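SusD-like carbohydrate binding protein (Bacteroides vulgatus, PDB 3LEW) probably binds carbohydrate at the outer membrane of the bacterium, as a SusD-family protein thought to take part in nutrient uptake. Local coordinates at residues F271-Y282 and N326-Q337. Residues are numbered along the deposited sequence; the frame is centred on the assembly and turned at random.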
loop_
_atom_site.group_PDB
_atom_site.type_symbol
_atom_site.label_atom_id
_atom_site.label_comp_id
_atom_site.label_asym_id
_atom_site.label_seq_id
_atom_site.Cartn_x
_atom_site.Cartn_y
_atom_site.Cartn_z
ATOM N N PHE A 271 6.877 12.222 -2.349
ATOM C CA PHE A 271 6.854 13.118 -1.178
ATOM C C PHE A 271 6.330 14.520 -1.507
ATOM O O PHE A 271 5.875 15.239 -0.606
ATOM C CB PHE A 271 8.242 13.155 -0.490
ATOM C CG PHE A 271 8.473 11.995 0.487
ATOM C CD1 PHE A 271 8.883 10.748 0.031
ATOM C CD2 PHE A 271 8.237 12.145 1.825
ATOM C CE1 PHE A 271 9.070 9.691 0.908
ATOM C CE2 PHE A 271 8.438 11.090 2.720
ATOM C CZ PHE A 271 8.851 9.851 2.250
ATOM N N HIS A 272 6.344 14.941 -2.768
ATOM C CA HIS A 272 5.670 16.175 -3.114
ATOM C C HIS A 272 4.150 16.153 -2.888
ATOM O O HIS A 272 3.523 17.209 -2.751
ATOM C CB HIS A 272 5.997 16.626 -4.533
ATOM C CG HIS A 272 7.399 17.088 -4.719
ATOM N ND1 HIS A 272 7.926 18.176 -4.044
ATOM C CD2 HIS A 272 8.380 16.635 -5.535
ATOM C CE1 HIS A 272 9.165 18.375 -4.458
ATOM N NE2 HIS A 272 9.473 17.442 -5.343
ATOM N N TYR A 273 3.579 14.954 -2.839
ATOM C CA TYR A 273 2.154 14.699 -2.532
ATOM C C TYR A 273 1.964 14.469 -1.024
ATOM O O TYR A 273 1.043 15.044 -0.387
ATOM C CB TYR A 273 1.623 13.499 -3.367
ATOM C CG TYR A 273 1.947 13.651 -4.849
ATOM C CD1 TYR A 273 1.407 14.690 -5.579
ATOM C CD2 TYR A 273 2.799 12.748 -5.512
ATOM C CE1 TYR A 273 1.710 14.894 -6.904
ATOM C CE2 TYR A 273 3.120 12.932 -6.844
ATOM C CZ TYR A 273 2.595 14.006 -7.543
ATOM O OH TYR A 273 2.896 14.222 -8.872
ATOM N N LEU A 274 2.816 13.628 -0.460
ATOM C CA LEU A 274 2.668 13.172 0.946
ATOM C C LEU A 274 3.135 14.173 2.001
ATOM O O LEU A 274 2.632 14.152 3.122
ATOM C CB LEU A 274 3.411 11.876 1.190
ATOM C CG LEU A 274 2.992 10.642 0.409
ATOM C CD1 LEU A 274 3.912 9.506 0.734
ATOM C CD2 LEU A 274 1.524 10.314 0.766
ATOM N N ASP A 275 4.103 15.011 1.657
ATOM C CA ASP A 275 4.650 15.984 2.605
ATOM C C ASP A 275 3.820 17.243 2.471
ATOM O O ASP A 275 3.868 17.930 1.443
ATOM C CB ASP A 275 6.134 16.243 2.301
ATOM C CG ASP A 275 6.783 17.170 3.283
ATOM O OD1 ASP A 275 6.083 18.006 3.894
ATOM O OD2 ASP A 275 8.035 17.129 3.398
ATOM N N THR A 276 3.038 17.521 3.511
ATOM C CA THR A 276 2.127 18.660 3.544
ATOM C C THR A 276 2.632 19.739 4.495
ATOM O O THR A 276 1.905 20.691 4.815
ATOM C CB THR A 276 0.719 18.230 3.957
ATOM O OG1 THR A 276 0.755 17.565 5.243
ATOM C CG2 THR A 276 0.128 17.267 2.892
ATOM N N THR A 277 3.867 19.570 4.966
ATOM C CA THR A 277 4.419 20.470 5.991
ATOM C C THR A 277 5.785 21.120 5.693
ATOM O O THR A 277 6.090 22.190 6.237
ATOM C CB THR A 277 4.454 19.803 7.384
ATOM O OG1 THR A 277 5.361 18.693 7.380
ATOM C CG2 THR A 277 3.053 19.370 7.863
ATOM N N THR A 278 6.653 20.470 4.899
ATOM C CA THR A 278 7.951 21.055 4.589
ATOM C C THR A 278 7.867 22.176 3.532
ATOM O O THR A 278 7.334 21.976 2.442
ATOM C CB THR A 278 8.969 19.998 4.064
ATOM O OG1 THR A 278 8.972 18.881 4.962
ATOM C CG2 THR A 278 10.380 20.598 3.939
ATOM N N LYS A 279 8.412 23.348 3.840
ATOM C CA LYS A 279 8.560 24.393 2.835
ATOM C C LYS A 279 9.415 23.886 1.701
ATOM O O LYS A 279 10.553 23.474 1.932
ATOM C CB LYS A 279 9.234 25.627 3.434
ATOM C CG LYS A 279 8.387 26.291 4.488
ATOM C CD LYS A 279 9.190 27.431 5.190
ATOM C CE LYS A 279 8.703 27.644 6.635
ATOM N NZ LYS A 279 7.743 28.782 6.718
ATOM N N GLY A 280 8.863 23.927 0.486
ATOM C CA GLY A 280 9.528 23.336 -0.681
ATOM C C GLY A 280 8.815 22.136 -1.281
ATOM O O GLY A 280 9.103 21.778 -2.422
ATOM N N SER A 281 7.916 21.476 -0.537
ATOM C CA SER A 281 7.070 20.446 -1.145
ATOM C C SER A 281 6.193 21.074 -2.226
ATOM O O SER A 281 5.691 22.155 -2.059
ATOM C CB SER A 281 6.181 19.785 -0.084
ATOM O OG SER A 281 5.243 18.918 -0.683
ATOM N N TYR A 282 6.077 20.432 -3.373
ATOM C CA TYR A 282 5.535 21.111 -4.523
ATOM C C TYR A 282 4.013 21.155 -4.468
ATOM O O TYR A 282 3.438 22.089 -4.996
ATOM C CB TYR A 282 5.893 20.349 -5.829
ATOM C CG TYR A 282 7.311 20.530 -6.352
ATOM C CD1 TYR A 282 8.217 21.433 -5.792
ATOM C CD2 TYR A 282 7.723 19.798 -7.439
ATOM C CE1 TYR A 282 9.502 21.568 -6.315
ATOM C CE2 TYR A 282 9.005 19.893 -7.942
ATOM C CZ TYR A 282 9.883 20.776 -7.400
ATOM O OH TYR A 282 11.124 20.890 -7.967
ATOM N N ASN A 326 -0.743 16.136 8.257
ATOM C CA ASN A 326 -0.076 15.103 9.012
ATOM C C ASN A 326 1.446 15.308 8.866
ATOM O O ASN A 326 1.951 15.302 7.757
ATOM C CB ASN A 326 -0.485 13.708 8.483
ATOM C CG ASN A 326 -0.229 12.599 9.477
ATOM O OD1 ASN A 326 0.615 12.735 10.422
ATOM N ND2 ASN A 326 -0.952 11.479 9.297
ATOM N N SER A 327 2.152 15.531 9.980
ATOM C CA SER A 327 3.616 15.598 9.940
ATOM C C SER A 327 4.261 14.217 9.648
ATOM O O SER A 327 5.501 14.112 9.534
ATOM C CB SER A 327 4.146 16.201 11.233
ATOM O OG SER A 327 3.846 15.358 12.329
ATOM N N LYS A 328 3.454 13.172 9.486
ATOM C CA LYS A 328 3.982 11.789 9.366
ATOM C C LYS A 328 5.079 11.639 8.307
ATOM O O LYS A 328 6.171 11.132 8.610
ATOM C CB LYS A 328 2.830 10.816 9.073
ATOM C CG LYS A 328 3.198 9.354 9.070
ATOM C CD LYS A 328 1.964 8.479 8.981
ATOM C CE LYS A 328 2.333 7.030 8.906
ATOM N NZ LYS A 328 1.166 6.101 8.875
ATOM N N PHE A 329 4.783 12.071 7.079
ATOM C CA PHE A 329 5.704 11.932 5.948
ATOM C C PHE A 329 6.348 13.290 5.656
ATOM O O PHE A 329 5.638 14.293 5.429
ATOM C CB PHE A 329 4.995 11.484 4.696
ATOM C CG PHE A 329 4.407 10.131 4.788
ATOM C CD1 PHE A 329 5.167 9.034 4.501
ATOM C CD2 PHE A 329 3.072 9.969 5.137
ATOM C CE1 PHE A 329 4.631 7.744 4.573
ATOM C CE2 PHE A 329 2.510 8.712 5.190
ATOM C CZ PHE A 329 3.318 7.584 4.902
ATOM N N ARG A 330 7.677 13.335 5.735
ATOM C CA ARG A 330 8.425 14.499 5.313
ATOM C C ARG A 330 9.629 14.136 4.492
ATOM O O ARG A 330 10.231 13.146 4.738
ATOM C CB ARG A 330 8.879 15.318 6.515
ATOM C CG ARG A 330 7.752 15.679 7.443
ATOM C CD ARG A 330 8.187 16.583 8.601
ATOM N NE ARG A 330 9.328 16.128 9.398
ATOM C CZ ARG A 330 9.239 15.239 10.398
ATOM N NH1 ARG A 330 8.062 14.676 10.710
ATOM N NH2 ARG A 330 10.313 14.919 11.084
ATOM N N PHE A 331 9.977 14.963 3.508
ATOM C CA PHE A 331 11.236 14.786 2.803
ATOM C C PHE A 331 12.384 14.646 3.801
ATOM O O PHE A 331 12.462 15.346 4.816
ATOM C CB PHE A 331 11.533 16.007 1.895
ATOM C CG PHE A 331 10.878 15.946 0.523
ATOM C CD1 PHE A 331 11.470 15.229 -0.501
ATOM C CD2 PHE A 331 9.679 16.634 0.249
ATOM C CE1 PHE A 331 10.897 15.188 -1.748
ATOM C CE2 PHE A 331 9.106 16.573 -0.987
ATOM C CZ PHE A 331 9.728 15.878 -2.000
ATOM N N ARG A 332 13.284 13.727 3.509
ATOM C CA ARG A 332 14.527 13.589 4.271
ATOM C C ARG A 332 15.502 14.689 3.911
ATOM O O ARG A 332 16.060 15.357 4.788
ATOM C CB ARG A 332 15.143 12.209 4.070
ATOM C CG ARG A 332 16.372 12.004 4.932
ATOM C CD ARG A 332 16.913 10.610 4.774
ATOM N NE ARG A 332 17.707 10.465 3.534
ATOM C CZ ARG A 332 17.382 9.700 2.492
ATOM N NH1 ARG A 332 16.267 9.042 2.469
ATOM N NH2 ARG A 332 18.189 9.597 1.460
ATOM N N ASP A 333 15.669 14.926 2.610
ATOM C CA ASP A 333 16.579 15.954 2.098
ATOM C C ASP A 333 15.734 16.816 1.165
ATOM O O ASP A 333 15.405 16.392 0.070
ATOM C CB ASP A 333 17.749 15.270 1.350
ATOM C CG ASP A 333 18.759 16.252 0.790
ATOM O OD1 ASP A 333 18.429 17.470 0.660
ATOM O OD2 ASP A 333 19.893 15.782 0.465
ATOM N N ILE A 334 15.327 18.006 1.608
ATOM C CA ILE A 334 14.358 18.785 0.816
ATOM C C ILE A 334 15.050 19.472 -0.385
ATOM O O ILE A 334 14.501 19.517 -1.471
ATOM C CB ILE A 334 13.594 19.799 1.684
ATOM C CG1 ILE A 334 12.519 20.522 0.863
ATOM C CG2 ILE A 334 14.570 20.800 2.294
ATOM C CD1 ILE A 334 11.496 19.615 0.187
ATOM N N GLU A 335 16.287 19.901 -0.217
ATOM C CA GLU A 335 17.016 20.547 -1.314
ATOM C C GLU A 335 17.246 19.579 -2.490
ATOM O O GLU A 335 17.217 19.997 -3.638
ATOM C CB GLU A 335 18.383 20.984 -0.818
ATOM C CG GLU A 335 18.305 22.104 0.188
ATOM C CD GLU A 335 19.631 22.293 0.883
ATOM O OE1 GLU A 335 19.974 21.422 1.714
ATOM O OE2 GLU A 335 20.321 23.297 0.585
ATOM N N ASN A 336 17.550 18.327 -2.175
ATOM C CA ASN A 336 17.838 17.302 -3.193
ATOM C C ASN A 336 16.672 16.370 -3.422
ATOM O O ASN A 336 16.756 15.445 -4.248
ATOM C CB ASN A 336 19.104 16.549 -2.815
ATOM C CG ASN A 336 20.282 17.472 -2.709
ATOM O OD1 ASN A 336 20.545 18.202 -3.638
ATOM N ND2 ASN A 336 20.955 17.494 -1.573
ATOM N N GLN A 337 15.564 16.654 -2.740
ATOM C CA GLN A 337 14.278 15.957 -2.925
ATOM C C GLN A 337 14.384 14.437 -2.765
ATOM O O GLN A 337 14.101 13.677 -3.682
ATOM C CB GLN A 337 13.637 16.362 -4.262
ATOM C CG GLN A 337 13.346 17.854 -4.366
ATOM C CD GLN A 337 12.768 18.278 -5.707
ATOM O OE1 GLN A 337 12.118 17.482 -6.435
ATOM N NE2 GLN A 337 12.994 19.529 -6.041
HETATM O O HOH W 1 2.169 13.394 5.865
HETATM O O HOH W 2 4.037 16.370 6.245
HETATM O O HOH W 3 -0.409 15.232 5.365
HETATM O O HOH W 4 11.521 17.872 5.590
#
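D275 and F331 are central to a contact, part aromatic and part polar, in which the short helix 271-274 and the turn after it pack against the loop joining strands 321-326 and 341-345. F331 N donates to D275 OD2 at 2.9 Å, reaching the carboxylate on its anti side, while T278 OG1 takes the syn lone pair of the same oxygen. OD1 accepts from T277 N and T278 N, so four donors grip the group; CG anti to the backbone N (chi1 -177°) brings it there. An asparagine here would probably set an NH2 against either F331 N or the pair T277 N and T278 N, which would lose their acceptor. Over the centre of the F331 ring sits F271 CB, 3.4 Å from the centroid, and the ring's edge points at one face of H272, planes 59° apart. Y282 covers the opposite imidazole face. H272 NE2 donates to Q337 OE1 at 2.9 Å, in the imidazole plane but from above the amide's carbonyl plane; Q337 NE2 in turn donates to Y282 OH (3.0 Å). Beside this cluster L274 CD1 makes a CH-pi contact with F329, 4.2 Å from its centroid. D275 thus forms an Asx turn just past the helix, its other oxygen tying in the facing loop.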